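PDB 3MEL: thiamin pyrophosphokinase family protein, which probably catalyses the transfer of a pyrophosphate group from ATP to thiamine, giving thiamine diphosphate. Local coordinates for residues Val4-Gly9 and Met96-Ala101; Gly28-Cys33 and Gly48-Leu53; Gln44-Asp49 and Glu66-Ala71; Asp79-Leu84 and Pro116-Phe121; Gly123-Ile128 and Tyr139-Ser144. All coordinates share one frame; numbering follows the deposited sequence.

Contact 1: residues Val4-Gly9 and Met96-Ala101; sequences VLLVAG and MTIIGA
Val4 O and Thr97 N make the first of four backbone hydrogen bonds between these parallel segments, with donors and acceptors alternating from one chain to the other. Thr97 N donates to Val4 O at 3.0 Å, and Leu6 N donates to Thr97 O at 2.8 Å, almost straight at 174°. Next, Ile99 N donates to Leu6 O at 3.0 Å, and the last bond, Ala8 N to Ile99 O at 2.9 Å, is more bent (155°). Both polar backbone atoms of Leu6 are therefore spent on this neighbour. Ile99 O has a second, softer partner in the CA-H of Val7, with CA 3.5 Å from the oxygen. Leu5 and Val7 bond instead in the other direction, with Tyr25, Val27 and Ile29.

Side chains alternate between the two faces of the sheet. On one, the selenium of selenomethionine Met96 lies alongside Val4, SE to CB 3.8 Å, and Leu6 CD1 reaches over the neighbouring backbone to 3.4 Å from Thr97 O. On the other, Leu5 CD1 meets Thr97 CG2 at 3.9 Å, and Val7 runs beside Ile99. This is the buried parallel part of the large mixed sheet: strand 3-7 lies between 26-29 and 95-99, helix 79-90 covers the Met96 face through Leu84 and Leu88, and Trp15 packs against Val7 and Ile99 from the other side.

Contact 2: residues Gly28-Cys33 and Gly48-Leu53; sequences GIDRGC and GDFDSL
Asp30 OD1 sits over one face of the Phe50 ring, 4.0 Å above its plane and offset toward the rim. Asp30 follows strand 26-29 and Asp49 follows strand 45-48, so two neighbouring parallel strands each deliver an aspartate at their C-terminal ends to make the magnesium site; Asp51 has also been seen to bind magnesium in this protein. OD1 of Asp30 is gripped by the loop: Phe50 N donates to it at 2.9 Å, from the syn side and 32° out of the carboxylate plane, and Asp49 N adds a weak bond at 3.2 Å. Asp30 OD2 lies 3.8 Å from Asp49 OD1, with the two carboxylate planes 79° apart, a closeness of like charges that the metal would be expected to ease. Asp49 OD1 uses its anti lone pair to accept from Asp51 N at 3.2 Å, an Asx turn that fixes the carboxylate against its own loop, while Asp49 OD2 pairs with Lys75.

Farther from the metal, the methylenes of Arg31 pass Ser52, CD 3.3 Å from OG, and its guanidinium goes on to a salt bridge with Glu57. Leu53 CD1 tucks against the peptide joining Asp30 to Arg31. At the rim of the Phe50 ring and in its plane lies the sulfur of Cys33, SG 3.7 Å from CE1.

Contact 3: residues Gln44-Asp49 and Glu66-Ala71; sequences QLAVGD and ETLIQA
The flat ends of Gln44 and Glu66 are turned 78° against each other, although the two side chains run side by side and point the same way. Glu66 CG lies 3.8 Å from Gln44 CB, and its carboxylate carbon CD 3.9 Å from Gln44 CG. Glu66 CG sits between its own backbone N and carbonyl carbon (chi1 58°), which brings it to 3.2 Å from Gln44 O. Beyond this pair the backbones run parallel: Ala46 N donates to Thr67 O at 2.8 Å, Ile69 N to Ala46 O, Gly48 N to Ile69 O, and Ala71 N to Gly48 O at 2.7 Å, this last donor tilted 29° from the carbonyl plane. Helix 57-64 links the two strands, so this is a beta-alpha-beta unit with 68-70 as an edge strand of the chain's large sheet.

The Leu45 side chain crosses that of Thr67, its CD1 3.6 Å from Thr67 CB, and Val47 CG1 lies beside Ile69 CG2 at 4.0 Å; helix 79-90 covers Val47 and Ile69. On the opposite face Ala46 CB meets Leu68 CD1 at 3.9 Å, under Val61, Tyr58 and Gln62 of the connecting helix. Gln70 NE2 is hydrogen-bonded to Tyr58 OH on that same helix.

Contact 4: residues Asp79-Leu84 and Pro116-Phe121; sequences DTQLAL and PFEPRF. With TPP (thiamine diphosphate), chain E.
Beside the diphosphate pocket, Gln81 on the first turn of helix 79-90 holds Glu118 of the segment 116-121. Gln81 NE2 donates to Glu118 OE2 at 2.6 Å; the acceptor lies in the amide plane, while the donor meets the carboxylate on its syn side, 21° out of plane, and the two planes stand 88° apart. The other oxygen, Glu118 OE1, forms a salt bridge with Arg120 NH2 at 2.7 Å. That guanidinium is presented by edge to Gln81 and pairs through NH1 with Asp77. Gln81 OE1 accepts from Thr78 N, so both ends of its amide are engaged.

One turn on, Leu84 and Phe121 reach toward each other tip to tip. Leu84 CD2 makes a CH-pi contact 3.5 Å from the ring centroid, Arg120 CG covers the opposite face over its centre, and Gln81 O lies at the edge, 3.8 Å from Phe121 CZ.

The helix start itself grips the ligand: Asp79 N bonds to O3A of thiamine diphosphate at 3.1 Å, and Thr80 offers O1B both its backbone N and its hydroxyl, OG1 at 2.8 Å. Backbone N-H groups and a hydroxyl in the first turn of a helix are a classic way of binding a phosphate group.

Contact 5: residues Gly123-Ile128 and Tyr139-Ser144; sequences GVLRQI and YYAPGS
Arg126 NE donates a hydrogen bond to Tyr139 O at 2.7 Å, nearly straight at 162°, and so joins the short 3-10 turn 125-127 to the end of strand 135-140. The oxygen lies at the edge of the guanidinium, close to its plane.

Stacking uses the same group. The guanidinium lies flat on the Tyr140 ring, planes 13° apart, as an off-centre cation-pi pair: Arg126 CZ is 3.8 Å from the Tyr140 ring centroid, Tyr140 CE1 lies under the middle of the guanidinium, and Arg126 NH1 rides 3.2 Å from Tyr140 CZ. The Arg126 chain is bent at chi2 and chi3 (-83°), the latter placing NE where it meets Tyr139 O, and that bond helps to keep the flat group on the ring.

Among the apolar contacts, Leu125 CB lies 4.2 Å from Tyr139 CB, and Leu125 CD2 touches Ala141 CB at 3.9 Å. The Ile128 and Tyr139 side chains cross, CG2 of Ile128 4.0 Å from CE2 of Tyr139; the ring edge faces Leu125 O and Ile128 O.

Strand 128-131 leaves the turn to pair antiparallel with 135-140. Strand 206-211 flanks the latter on its other side, where Ala207 and Val208 meet the two tyrosines; Pro116 and Met205 pack on Leu125 and Tyr139.

In the fold
Contacts 1 and 3 are both parallel strand pairs of one sheet, yet contact 1 lies in its buried middle with almost wholly apolar side chains, while contact 3 lies at one edge of the sheet and carries polar, partly exposed residues. Contact 2 overlaps contact 3 at Gly48 and Asp49, where strand pairing gives way to acidic metal chemistry. Contact 4 brings Asp79 next to Asp30 and Asp49 in that acidic cluster, and its helix packs Leu84 on Met96 of contact 1. Contact 5, buried, stands apart from the site, about 29 Å centre to centre from contact 2, where the sheet turns antiparallel; Pro116 of contact 4 touches it.

Contact 1: residues Val4-Gly9 and Met96-Ala101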
# COMPACT_ATOMS: atom_id res chain seq x y z
N VAL A 4 22.88 2.99 -3.59
CA VAL A 4 22.83 1.56 -3.77
C VAL A 4 21.48 1.19 -4.33
O VAL A 4 20.48 1.75 -3.93
CB VAL A 4 23.03 0.82 -2.46
CG1 VAL A 4 23.04 -0.68 -2.71
CG2 VAL A 4 24.32 1.28 -1.78
N LEU A 5 21.45 0.25 -5.27
CA LEU A 5 20.19 -0.17 -5.88
C LEU A 5 19.82 -1.61 -5.52
O LEU A 5 20.60 -2.52 -5.77
CB LEU A 5 20.29 -0.07 -7.39
CG LEU A 5 19.02 -0.53 -8.11
CD1 LEU A 5 17.94 0.52 -7.96
CD2 LEU A 5 19.29 -0.77 -9.57
N LEU A 6 18.62 -1.83 -4.96
CA LEU A 6 18.17 -3.17 -4.56
C LEU A 6 17.01 -3.67 -5.42
O LEU A 6 16.12 -2.91 -5.75
CB LEU A 6 17.79 -3.21 -3.08
CG LEU A 6 18.86 -2.74 -2.09
CD1 LEU A 6 18.93 -1.22 -2.10
CD2 LEU A 6 18.60 -3.25 -0.69
N VAL A 7 17.01 -4.95 -5.80
CA VAL A 7 16.01 -5.47 -6.73
C VAL A 7 15.23 -6.69 -6.20
O VAL A 7 15.73 -7.81 -6.17
CB VAL A 7 16.64 -5.80 -8.09
CG1 VAL A 7 15.59 -6.13 -9.11
CG2 VAL A 7 17.51 -4.63 -8.57
N ALA A 8 13.99 -6.46 -5.77
CA ALA A 8 13.09 -7.54 -5.41
C ALA A 8 12.60 -8.24 -6.67
O ALA A 8 13.02 -7.91 -7.78
CB ALA A 8 11.93 -7.01 -4.62
N GLY A 9 11.70 -9.20 -6.49
CA GLY A 9 11.35 -10.12 -7.56
C GLY A 9 10.20 -9.67 -8.43
O GLY A 9 9.67 -10.43 -9.23
N MSE A 96 19.61 4.13 -0.27
CA MSE A 96 19.05 2.86 -0.71
C MSE A 96 17.77 2.97 -1.53
O MSE A 96 16.74 3.41 -1.05
CB MSE A 96 18.78 2.01 0.51
CG MSE A 96 19.96 2.02 1.45
SE MSE A 96 21.31 0.72 0.89
CE MSE A 96 22.80 1.42 1.92
N THR A 97 17.85 2.55 -2.77
CA THR A 97 16.71 2.58 -3.66
C THR A 97 16.21 1.17 -3.86
O THR A 97 16.94 0.30 -4.34
CB THR A 97 17.10 3.18 -5.03
OG1 THR A 97 17.60 4.51 -4.84
CG2 THR A 97 15.92 3.20 -5.97
N ILE A 98 14.97 0.93 -3.48
CA ILE A 98 14.42 -0.40 -3.60
C ILE A 98 13.40 -0.47 -4.71
O ILE A 98 12.34 0.12 -4.62
CB ILE A 98 13.76 -0.87 -2.30
CG1 ILE A 98 14.78 -0.80 -1.15
CG2 ILE A 98 13.23 -2.28 -2.44
CD1 ILE A 98 14.24 -1.40 0.15
N ILE A 99 13.73 -1.18 -5.78
CA ILE A 99 12.76 -1.40 -6.83
C ILE A 99 12.34 -2.87 -6.92
O ILE A 99 13.01 -3.75 -6.37
CB ILE A 99 13.28 -0.91 -8.19
CG1 ILE A 99 14.37 -1.85 -8.71
CG2 ILE A 99 13.77 0.53 -8.08
CD1 ILE A 99 14.70 -1.67 -10.17
N GLY A 100 11.22 -3.13 -7.58
CA GLY A 100 10.75 -4.47 -7.84
C GLY A 100 10.00 -5.01 -6.66
O GLY A 100 9.70 -6.20 -6.63
N ALA A 101 9.71 -4.16 -5.68
CA ALA A 101 8.89 -4.57 -4.54
C ALA A 101 7.43 -4.38 -4.92
O ALA A 101 6.68 -3.68 -4.23
CB ALA A 101 9.24 -3.77 -3.30

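Contact 2: residues Gly28-Cys33 and Gly48-Leu53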
# COMPACT_ATOMS: atom_id res chain seq x y z
N GLY A 28 20.73 -7.89 -5.55
CA GLY A 28 19.62 -8.71 -5.98
C GLY A 28 18.95 -9.31 -4.77
O GLY A 28 19.60 -9.64 -3.78
N ILE A 29 17.63 -9.42 -4.82
CA ILE A 29 16.88 -10.05 -3.75
C ILE A 29 16.10 -11.21 -4.34
O ILE A 29 15.21 -11.01 -5.16
CB ILE A 29 15.92 -9.06 -3.09
CG1 ILE A 29 16.70 -7.83 -2.59
CG2 ILE A 29 15.19 -9.72 -1.97
CD1 ILE A 29 15.83 -6.73 -2.02
N ASP A 30 16.46 -12.43 -3.94
CA ASP A 30 15.78 -13.61 -4.47
C ASP A 30 15.73 -13.54 -5.99
O ASP A 30 16.74 -13.42 -6.66
CB ASP A 30 14.36 -13.73 -3.92
CG ASP A 30 14.20 -14.84 -2.90
OD1 ASP A 30 15.21 -15.26 -2.31
OD2 ASP A 30 13.06 -15.28 -2.68
N ARG A 31 14.52 -13.59 -6.53
CA ARG A 31 14.31 -13.65 -7.95
C ARG A 31 14.71 -12.34 -8.66
O ARG A 31 14.88 -12.29 -9.88
CB ARG A 31 12.85 -14.04 -8.21
CG ARG A 31 12.58 -14.48 -9.61
CD ARG A 31 11.64 -15.66 -9.71
NE ARG A 31 11.63 -16.06 -11.11
CZ ARG A 31 12.42 -17.00 -11.61
NH1 ARG A 31 13.23 -17.68 -10.80
NH2 ARG A 31 12.39 -17.28 -12.91
N GLY A 32 14.89 -11.28 -7.87
CA GLY A 32 15.40 -10.03 -8.40
C GLY A 32 16.84 -10.14 -8.89
O GLY A 32 17.28 -9.33 -9.73
N CYS A 33 17.56 -11.12 -8.37
CA CYS A 33 18.91 -11.44 -8.83
C CYS A 33 18.91 -11.80 -10.32
O CYS A 33 19.79 -11.37 -11.06
CB CYS A 33 19.51 -12.58 -8.01
SG CYS A 33 19.89 -12.22 -6.27
N GLY A 48 18.58 -13.67 0.06
CA GLY A 48 17.32 -14.38 0.12
C GLY A 48 17.49 -15.82 0.50
O GLY A 48 18.55 -16.23 0.93
N ASP A 49 16.43 -16.60 0.35
CA ASP A 49 16.47 -18.02 0.65
C ASP A 49 16.41 -18.73 -0.69
O ASP A 49 16.69 -19.92 -0.81
CB ASP A 49 15.30 -18.42 1.54
CG ASP A 49 14.00 -17.74 1.16
OD1 ASP A 49 13.53 -17.97 0.03
OD2 ASP A 49 13.45 -16.97 1.98
N PHE A 50 16.06 -17.95 -1.70
CA PHE A 50 16.12 -18.38 -3.09
C PHE A 50 15.24 -19.58 -3.37
O PHE A 50 15.49 -20.32 -4.31
CB PHE A 50 17.58 -18.63 -3.51
CG PHE A 50 18.45 -17.41 -3.44
CD1 PHE A 50 18.44 -16.48 -4.45
CD2 PHE A 50 19.26 -17.18 -2.35
CE1 PHE A 50 19.23 -15.36 -4.38
CE2 PHE A 50 20.05 -16.05 -2.28
CZ PHE A 50 20.03 -15.14 -3.29
N ASP A 51 14.20 -19.76 -2.56
CA ASP A 51 13.27 -20.87 -2.75
C ASP A 51 12.42 -20.67 -4.00
O ASP A 51 11.89 -21.62 -4.57
CB ASP A 51 12.40 -21.12 -1.50
CG ASP A 51 11.50 -19.92 -1.12
OD1 ASP A 51 11.42 -18.92 -1.89
OD2 ASP A 51 10.87 -19.99 -0.04
N SER A 52 12.30 -19.43 -4.45
CA SER A 52 11.57 -19.20 -5.67
C SER A 52 12.38 -19.66 -6.90
O SER A 52 11.83 -19.84 -7.99
CB SER A 52 11.12 -17.74 -5.74
OG SER A 52 11.80 -17.03 -6.75
N LEU A 53 13.69 -19.88 -6.73
CA LEU A 53 14.57 -20.21 -7.85
C LEU A 53 14.81 -21.71 -8.11
O LEU A 53 14.92 -22.51 -7.19
CB LEU A 53 15.92 -19.51 -7.71
CG LEU A 53 16.01 -17.99 -7.84
CD1 LEU A 53 15.38 -17.34 -6.63
CD2 LEU A 53 17.47 -17.58 -7.97

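Contact 3: residues Gln44-Asp49 and Glu66-Ala71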
# COMPACT_ATOMS: atom_id res chain seq x y z
N GLN A 44 26.14 -7.63 -7.44
CA GLN A 44 27.30 -7.67 -6.57
C GLN A 44 26.97 -8.26 -5.20
O GLN A 44 27.87 -8.67 -4.46
CB GLN A 44 27.90 -6.27 -6.44
CG GLN A 44 28.42 -5.73 -7.75
CD GLN A 44 28.57 -4.24 -7.72
OE1 GLN A 44 29.64 -3.72 -7.46
NE2 GLN A 44 27.49 -3.55 -7.94
N LEU A 45 25.68 -8.30 -4.88
CA LEU A 45 25.20 -8.88 -3.62
C LEU A 45 23.88 -9.61 -3.86
O LEU A 45 22.91 -9.01 -4.32
CB LEU A 45 25.03 -7.79 -2.55
CG LEU A 45 24.57 -8.17 -1.14
CD1 LEU A 45 25.56 -9.11 -0.47
CD2 LEU A 45 24.34 -6.92 -0.29
N ALA A 46 23.86 -10.92 -3.60
CA ALA A 46 22.63 -11.72 -3.77
C ALA A 46 22.06 -12.18 -2.42
O ALA A 46 22.76 -12.79 -1.62
CB ALA A 46 22.89 -12.89 -4.68
N VAL A 47 20.79 -11.85 -2.16
CA VAL A 47 20.19 -12.10 -0.84
C VAL A 47 18.82 -12.77 -0.89
O VAL A 47 17.98 -12.48 -1.74
CB VAL A 47 20.06 -10.80 -0.02
CG1 VAL A 47 20.09 -11.13 1.46
CG2 VAL A 47 21.18 -9.86 -0.35
N GLY A 48 18.58 -13.67 0.06
CA GLY A 48 17.32 -14.38 0.12
C GLY A 48 17.49 -15.82 0.50
O GLY A 48 18.55 -16.23 0.93
N ASP A 49 16.43 -16.60 0.35
CA ASP A 49 16.47 -18.02 0.65
C ASP A 49 16.41 -18.73 -0.69
O ASP A 49 16.69 -19.92 -0.81
CB ASP A 49 15.30 -18.42 1.54
CG ASP A 49 14.00 -17.74 1.16
OD1 ASP A 49 13.53 -17.97 0.03
OD2 ASP A 49 13.45 -16.97 1.98
N GLU A 66 28.98 -11.51 -6.57
CA GLU A 66 30.29 -11.53 -5.93
C GLU A 66 30.21 -11.70 -4.42
O GLU A 66 31.20 -12.05 -3.79
CB GLU A 66 31.15 -10.34 -6.33
CG GLU A 66 30.59 -8.97 -6.03
CD GLU A 66 31.48 -7.86 -6.59
OE1 GLU A 66 31.95 -7.99 -7.74
OE2 GLU A 66 31.70 -6.85 -5.87
N THR A 67 29.05 -11.42 -3.83
CA THR A 67 28.74 -11.83 -2.46
C THR A 67 27.39 -12.51 -2.43
O THR A 67 26.39 -11.95 -2.89
CB THR A 67 28.69 -10.66 -1.48
OG1 THR A 67 29.88 -9.90 -1.58
CG2 THR A 67 28.60 -11.18 -0.06
N LEU A 68 27.38 -13.72 -1.89
CA LEU A 68 26.14 -14.47 -1.73
C LEU A 68 25.73 -14.49 -0.26
O LEU A 68 26.49 -14.96 0.60
CB LEU A 68 26.32 -15.90 -2.23
CG LEU A 68 25.11 -16.82 -2.17
CD1 LEU A 68 23.97 -16.23 -2.99
CD2 LEU A 68 25.47 -18.20 -2.66
N ILE A 69 24.54 -13.97 0.03
CA ILE A 69 23.93 -14.22 1.33
C ILE A 69 22.68 -15.09 1.19
O ILE A 69 21.61 -14.62 0.86
CB ILE A 69 23.61 -12.93 2.07
CG1 ILE A 69 24.91 -12.19 2.36
CG2 ILE A 69 22.89 -13.25 3.35
CD1 ILE A 69 24.75 -10.99 3.19
N GLN A 70 22.86 -16.39 1.39
CA GLN A 70 21.75 -17.33 1.37
C GLN A 70 21.24 -17.57 2.79
O GLN A 70 22.00 -17.96 3.67
CB GLN A 70 22.20 -18.64 0.72
CG GLN A 70 21.28 -19.83 0.88
CD GLN A 70 22.07 -21.13 0.98
OE1 GLN A 70 22.27 -21.67 2.07
NE2 GLN A 70 22.58 -21.60 -0.17
N ALA A 71 19.97 -17.29 3.03
CA ALA A 71 19.39 -17.36 4.37
C ALA A 71 18.26 -18.38 4.42
O ALA A 71 17.73 -18.76 3.38
CB ALA A 71 18.90 -15.98 4.80

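Contact 4: residues Asp79-Leu84 and Pro116-Phe121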
# COMPACT_ATOMS: atom_id res chain seq x y z
N ASP A 79 13.11 -11.42 2.91
CA ASP A 79 14.34 -11.30 2.12
C ASP A 79 14.78 -9.84 1.97
O ASP A 79 15.96 -9.53 2.08
CB ASP A 79 14.18 -11.94 0.75
CG ASP A 79 14.39 -13.44 0.78
OD1 ASP A 79 14.88 -13.96 1.81
OD2 ASP A 79 14.08 -14.11 -0.23
N THR A 80 13.81 -8.96 1.74
CA THR A 80 14.06 -7.53 1.59
C THR A 80 14.51 -6.86 2.89
O THR A 80 15.37 -6.01 2.87
CB THR A 80 12.83 -6.81 0.99
OG1 THR A 80 12.62 -7.24 -0.35
CG2 THR A 80 13.04 -5.31 0.98
N GLN A 81 13.97 -7.25 4.03
CA GLN A 81 14.49 -6.70 5.28
C GLN A 81 15.96 -7.07 5.45
O GLN A 81 16.79 -6.24 5.81
CB GLN A 81 13.69 -7.16 6.49
CG GLN A 81 12.40 -6.40 6.71
CD GLN A 81 11.50 -7.07 7.73
OE1 GLN A 81 11.26 -8.28 7.67
NE2 GLN A 81 10.99 -6.28 8.67
N LEU A 82 16.26 -8.33 5.16
CA LEU A 82 17.62 -8.84 5.30
C LEU A 82 18.61 -8.13 4.38
O LEU A 82 19.65 -7.61 4.84
CB LEU A 82 17.64 -10.34 5.02
CG LEU A 82 19.02 -10.94 5.25
CD1 LEU A 82 19.54 -10.58 6.64
CD2 LEU A 82 19.00 -12.43 5.02
N ALA A 83 18.28 -8.10 3.09
CA ALA A 83 19.11 -7.44 2.08
C ALA A 83 19.37 -5.99 2.42
O ALA A 83 20.48 -5.52 2.28
CB ALA A 83 18.49 -7.56 0.72
N LEU A 84 18.36 -5.26 2.89
CA LEU A 84 18.58 -3.86 3.26
C LEU A 84 19.61 -3.70 4.37
O LEU A 84 20.50 -2.87 4.25
CB LEU A 84 17.27 -3.16 3.63
CG LEU A 84 17.34 -1.69 4.10
CD1 LEU A 84 17.97 -0.71 3.06
CD2 LEU A 84 15.94 -1.24 4.51
N PRO A 116 11.49 2.22 7.70
CA PRO A 116 12.03 3.28 8.56
C PRO A 116 11.61 3.19 10.03
O PRO A 116 12.32 3.72 10.88
CB PRO A 116 11.42 4.55 7.96
CG PRO A 116 10.40 4.09 6.96
CD PRO A 116 10.93 2.79 6.47
N PHE A 117 10.46 2.58 10.31
CA PHE A 117 9.99 2.45 11.69
C PHE A 117 10.90 1.58 12.52
O PHE A 117 11.05 1.81 13.72
CB PHE A 117 8.57 1.86 11.74
CG PHE A 117 7.48 2.89 11.63
CD1 PHE A 117 7.46 3.97 12.48
CD2 PHE A 117 6.48 2.75 10.70
CE1 PHE A 117 6.49 4.92 12.37
CE2 PHE A 117 5.49 3.69 10.60
CZ PHE A 117 5.50 4.77 11.44
N GLU A 118 11.50 0.57 11.89
CA GLU A 118 12.31 -0.41 12.59
C GLU A 118 13.55 0.23 13.22
O GLU A 118 14.28 0.98 12.59
CB GLU A 118 12.71 -1.52 11.64
CG GLU A 118 11.55 -2.01 10.80
CD GLU A 118 11.84 -3.34 10.12
OE1 GLU A 118 12.79 -4.04 10.54
OE2 GLU A 118 11.11 -3.68 9.16
N PRO A 119 13.79 -0.08 14.50
CA PRO A 119 14.89 0.61 15.19
C PRO A 119 16.21 0.50 14.43
O PRO A 119 17.02 1.41 14.51
CB PRO A 119 14.96 -0.10 16.54
CG PRO A 119 13.57 -0.62 16.75
CD PRO A 119 13.08 -1.02 15.38
N ARG A 120 16.40 -0.58 13.67
CA ARG A 120 17.63 -0.78 12.89
C ARG A 120 17.67 0.01 11.57
O ARG A 120 18.64 -0.08 10.85
CB ARG A 120 17.85 -2.27 12.59
CG ARG A 120 17.11 -2.75 11.36
CD ARG A 120 16.99 -4.26 11.31
NE ARG A 120 15.77 -4.68 10.61
CZ ARG A 120 15.36 -5.94 10.50
NH1 ARG A 120 16.06 -6.90 11.05
NH2 ARG A 120 14.24 -6.23 9.85
N PHE A 121 16.61 0.75 11.26
CA PHE A 121 16.54 1.52 10.02
C PHE A 121 16.19 2.96 10.32
O PHE A 121 16.38 3.83 9.47
CB PHE A 121 15.47 0.98 9.09
CG PHE A 121 15.78 -0.36 8.54
CD1 PHE A 121 17.07 -0.68 8.16
CD2 PHE A 121 14.78 -1.32 8.40
CE1 PHE A 121 17.36 -1.92 7.65
CE2 PHE A 121 15.07 -2.56 7.89
CZ PHE A 121 16.38 -2.87 7.51
N1' TPP E . 3.93 -13.71 11.78
C2' TPP E . 4.68 -14.11 12.99
CM2 TPP E . 4.30 -13.26 14.22
N3' TPP E . 6.12 -14.27 12.74
C4' TPP E . 6.51 -15.07 11.54
N4' TPP E . 7.97 -15.09 11.41
C5' TPP E . 5.79 -14.45 10.28
C6' TPP E . 4.29 -14.47 10.58
C7' TPP E . 6.16 -15.24 8.99
N3 TPP E . 7.56 -14.97 8.55
C2 TPP E . 8.10 -13.63 8.84
S1 TPP E . 8.52 -12.87 7.25
C5 TPP E . 8.29 -14.37 6.23
C4 TPP E . 8.01 -15.52 7.21
CM4 TPP E . 7.02 -16.53 6.62
C6 TPP E . 9.33 -14.64 5.14
C7 TPP E . 8.87 -14.14 3.76
O7 TPP E . 10.00 -13.62 3.08
PA TPP E . 10.11 -13.33 1.51
O1A TPP E . 8.57 -13.18 1.22
O2A TPP E . 11.01 -14.14 0.67
O3A TPP E . 10.72 -11.93 1.06
PB TPP E . 10.43 -10.89 -0.09
O1B TPP E . 11.13 -9.55 0.34
O2B TPP E . 11.46 -11.29 -1.23
O3B TPP E . 9.09 -10.90 -0.71

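Contact 5: residues Gly123-Ile128 and Tyr139-Ser144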
# COMPACT_ATOMS: atom_id res chain seq x y z
N GLY A 123 17.60 5.25 12.03
CA GLY A 123 18.75 6.13 11.90
C GLY A 123 19.10 6.47 10.47
O GLY A 123 19.91 7.36 10.22
N VAL A 124 18.48 5.78 9.52
CA VAL A 124 18.69 6.08 8.12
C VAL A 124 17.40 6.21 7.29
O VAL A 124 17.39 5.80 6.13
CB VAL A 124 19.64 5.05 7.45
CG1 VAL A 124 21.00 5.03 8.15
CG2 VAL A 124 19.04 3.65 7.45
N LEU A 125 16.33 6.78 7.86
CA LEU A 125 15.07 6.90 7.11
C LEU A 125 15.22 7.82 5.92
O LEU A 125 14.58 7.65 4.88
CB LEU A 125 13.94 7.40 8.00
CG LEU A 125 14.05 8.73 8.73
CD1 LEU A 125 13.60 9.88 7.88
CD2 LEU A 125 13.18 8.64 9.96
N ARG A 126 16.05 8.83 6.09
CA ARG A 126 16.34 9.81 5.08
C ARG A 126 17.07 9.15 3.91
O ARG A 126 17.18 9.70 2.83
CB ARG A 126 17.19 10.90 5.73
CG ARG A 126 16.86 12.33 5.35
CD ARG A 126 15.41 12.67 5.50
NE ARG A 126 14.63 12.25 4.33
CZ ARG A 126 14.81 12.70 3.09
NH1 ARG A 126 14.04 12.25 2.12
NH2 ARG A 126 15.75 13.60 2.83
N GLN A 127 17.56 7.93 4.13
CA GLN A 127 18.37 7.22 3.14
C GLN A 127 17.60 6.18 2.32
O GLN A 127 18.14 5.63 1.37
CB GLN A 127 19.55 6.53 3.82
CG GLN A 127 20.58 7.48 4.41
CD GLN A 127 21.78 6.77 4.95
OE1 GLN A 127 22.26 5.79 4.36
NE2 GLN A 127 22.30 7.25 6.06
N ILE A 128 16.35 5.93 2.67
CA ILE A 128 15.60 4.80 2.13
C ILE A 128 14.58 5.30 1.11
O ILE A 128 13.82 6.23 1.38
CB ILE A 128 14.93 4.00 3.33
CG1 ILE A 128 16.01 3.27 4.15
CG2 ILE A 128 13.86 3.01 2.87
CD1 ILE A 128 15.67 3.05 5.59
N TYR A 139 11.11 9.10 2.92
CA TYR A 139 10.67 9.19 4.32
C TYR A 139 11.22 10.40 5.04
O TYR A 139 12.36 10.80 4.81
CB TYR A 139 10.97 7.92 5.10
CG TYR A 139 10.26 6.71 4.55
CD1 TYR A 139 8.95 6.42 4.90
CD2 TYR A 139 10.90 5.87 3.65
CE1 TYR A 139 8.30 5.32 4.38
CE2 TYR A 139 10.25 4.78 3.14
CZ TYR A 139 8.97 4.51 3.50
OH TYR A 139 8.36 3.43 2.95
N TYR A 140 10.41 10.98 5.93
CA TYR A 140 10.83 12.13 6.70
C TYR A 140 10.46 12.04 8.18
O TYR A 140 9.34 11.68 8.52
CB TYR A 140 10.22 13.40 6.12
CG TYR A 140 10.78 13.78 4.78
CD1 TYR A 140 11.92 14.55 4.68
CD2 TYR A 140 10.16 13.38 3.61
CE1 TYR A 140 12.43 14.89 3.46
CE2 TYR A 140 10.67 13.71 2.38
CZ TYR A 140 11.80 14.48 2.31
OH TYR A 140 12.31 14.83 1.07
N ALA A 141 11.41 12.37 9.04
CA ALA A 141 11.11 12.62 10.44
C ALA A 141 10.88 14.12 10.58
O ALA A 141 11.16 14.87 9.65
CB ALA A 141 12.24 12.16 11.30
N PRO A 142 10.38 14.57 11.75
CA PRO A 142 10.06 15.99 11.96
C PRO A 142 11.20 16.94 11.58
O PRO A 142 12.31 16.83 12.10
CB PRO A 142 9.82 16.06 13.46
CG PRO A 142 9.33 14.73 13.82
CD PRO A 142 10.10 13.77 12.95
N GLY A 143 10.89 17.88 10.71
CA GLY A 143 11.85 18.90 10.35
C GLY A 143 11.22 19.88 9.40
O GLY A 143 10.00 20.02 9.37
N SER A 144 12.05 20.57 8.62
CA SER A 144 11.57 21.48 7.59
C SER A 144 12.32 21.13 6.31
O SER A 144 13.53 20.99 6.32
CB SER A 144 11.85 22.93 8.00
OG SER A 144 11.47 23.16 9.35